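Local structure of putative metallopeptidase (Corynebacterium diphtheriae, 3QOC) at residues A[42-47]-A[71-76]. The protein is probably a metal-dependent aminopeptidase of the creatinase/prolidase family, the chain here being its N-terminal domain without the peptidase domain. Numbering follows the deposited sequence.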
loop_
_atom_site.group_PDB
_atom_site.type_symbol
_atom_site.label_atom_id
_atom_site.label_comp_id
_atom_site.label_asym_id
_atom_site.label_seq_id
_atom_site.Cartn_x
_atom_site.Cartn_y
_atom_site.Cartn_z
ATOM N N GLY A 42 5.708 -3.874 9.336
ATOM C CA GLY A 42 6.104 -3.787 10.759
ATOM C C GLY A 42 5.201 -2.815 11.554
ATOM O O GLY A 42 5.285 -2.739 12.804
ATOM N N PHE A 43 4.316 -2.085 10.852
ATOM C CA PHE A 43 3.448 -1.095 11.541
ATOM C C PHE A 43 2.341 -1.855 12.201
ATOM O O PHE A 43 1.661 -2.617 11.534
ATOM C CB PHE A 43 2.864 -0.100 10.578
ATOM C CG PHE A 43 1.889 0.849 11.189
ATOM C CD1 PHE A 43 2.285 1.744 12.167
ATOM C CD2 PHE A 43 0.537 0.797 10.819
ATOM C CE1 PHE A 43 1.381 2.661 12.719
ATOM C CE2 PHE A 43 -0.404 1.704 11.394
ATOM C CZ PHE A 43 0.020 2.639 12.344
ATOM N N THR A 44 2.203 -1.696 13.523
ATOM C CA THR A 44 1.191 -2.398 14.324
ATOM C C THR A 44 -0.064 -1.554 14.686
ATOM O O THR A 44 -0.869 -1.989 15.445
ATOM C CB THR A 44 1.784 -2.893 15.648
ATOM O OG1 THR A 44 2.239 -1.779 16.423
ATOM C CG2 THR A 44 2.994 -3.824 15.408
ATOM N N GLY A 45 -0.217 -0.348 14.179
ATOM C CA GLY A 45 -1.397 0.442 14.550
ATOM C C GLY A 45 -2.661 -0.027 13.840
ATOM O O GLY A 45 -2.648 -1.010 13.100
ATOM N N SER A 46 -3.755 0.698 14.037
ATOM C CA SER A 46 -5.075 0.231 13.685
ATOM C C SER A 46 -5.642 0.988 12.489
ATOM O O SER A 46 -6.782 0.743 12.098
ATOM C CB SER A 46 -5.999 0.437 14.888
ATOM O OG SER A 46 -5.977 1.823 15.276
ATOM N N ASN A 47 -4.876 1.892 11.894
ATOM C CA ASN A 47 -5.344 2.582 10.684
ATOM C C ASN A 47 -4.120 2.905 9.827
ATOM O O ASN A 47 -3.172 3.509 10.320
ATOM C CB ASN A 47 -6.109 3.863 11.083
ATOM C CG ASN A 47 -6.522 4.707 9.869
ATOM O OD1 ASN A 47 -7.045 4.190 8.890
ATOM N ND2 ASN A 47 -6.323 5.995 9.961
ATOM N N ALA A 71 7.159 6.339 11.933
ATOM C CA ALA A 71 8.543 6.666 11.723
ATOM C C ALA A 71 9.434 5.754 12.522
ATOM O O ALA A 71 10.459 5.315 12.001
ATOM C CB ALA A 71 8.819 8.182 12.083
ATOM N N GLU A 72 9.025 5.389 13.735
ATOM C CA GLU A 72 9.779 4.458 14.558
ATOM C C GLU A 72 9.641 2.995 14.107
ATOM O O GLU A 72 10.627 2.285 14.016
ATOM C CB GLU A 72 9.428 4.676 16.067
ATOM C CG GLU A 72 9.569 3.451 16.937
ATOM C CD GLU A 72 9.612 3.709 18.439
ATOM O OE1 GLU A 72 8.893 4.614 18.960
ATOM O OE2 GLU A 72 10.356 2.948 19.113
ATOM N N GLN A 73 8.439 2.539 13.758
ATOM C CA GLN A 73 8.284 1.160 13.400
ATOM C C GLN A 73 8.588 0.882 11.920
ATOM O O GLN A 73 8.879 -0.241 11.563
ATOM C CB GLN A 73 6.874 0.666 13.701
ATOM C CG GLN A 73 6.548 0.583 15.154
ATOM C CD GLN A 73 5.202 -0.041 15.338
ATOM O OE1 GLN A 73 4.241 0.321 14.620
ATOM N NE2 GLN A 73 5.130 -1.061 16.199
ATOM N N VAL A 74 8.503 1.899 11.068
ATOM C CA VAL A 74 8.696 1.696 9.668
ATOM C C VAL A 74 9.667 2.778 9.149
ATOM O O VAL A 74 9.248 3.673 8.460
ATOM C CB VAL A 74 7.382 1.770 8.894
ATOM C CG1 VAL A 74 7.630 1.345 7.445
ATOM C CG2 VAL A 74 6.237 0.900 9.579
ATOM N N PRO A 75 10.978 2.654 9.470
ATOM C CA PRO A 75 11.869 3.767 9.167
ATOM C C PRO A 75 12.318 3.783 7.706
ATOM O O PRO A 75 12.857 4.789 7.290
ATOM C CB PRO A 75 13.039 3.604 10.174
ATOM C CG PRO A 75 13.053 2.064 10.499
ATOM C CD PRO A 75 11.565 1.676 10.381
ATOM N N ASP A 76 11.947 2.755 6.933
ATOM C CA ASP A 76 12.356 2.554 5.550
ATOM C C ASP A 76 11.277 2.867 4.481
ATOM O O ASP A 76 11.541 2.718 3.249
ATOM C CB ASP A 76 12.942 1.109 5.358
ATOM C CG ASP A 76 11.983 -0.000 5.854
ATOM O OD1 ASP A 76 10.975 0.352 6.544
ATOM O OD2 ASP A 76 12.229 -1.233 5.568
HETATM O O HOH W 1 8.591 -2.504 13.131
#
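Gln73 reaches Thr44 with CG anti to its carbonyl carbon (chi1 -68°) and the chain extended to CD, while Thr44 turns OG1 between its backbone N and carbonyl carbon (chi1 62°). In this creatinase/prolidase-type N-terminal domain the contact joins the loop between helix 34-41 and strand 49-53 to the C-terminal end of helix 67-73. The Gln73 amide grips Thr44 twice. Thr44 N donates an almost straight bond to Gln73 OE1 (3.1 Å), approaching tilted from the carbonyl plane, and Gln73 NE2 gives a hydrogen to Thr44 OG1 at 3.0 Å, nearly in the amide plane. These two bonds fix the flip of the amide. Its plane stands almost perpendicular to the Phe43 ring, with Gln73 OE1 3.4 Å from Phe43 CD1. That buried ring packs on Gln69 and Ile70 of helix 67-73 and meets Tyr66 edge-to-face; Gly45 N sits over one face. Val74 CG2 touches Phe43 CB at 3.7 Å. Gly42, the first residue beyond helix 34-41, has a positive phi, and a water bridges its carbonyl to that of Gln73, donating to Gln73 O at 2.8 Å and, weakly, to Gly42 O at 3.3 Å.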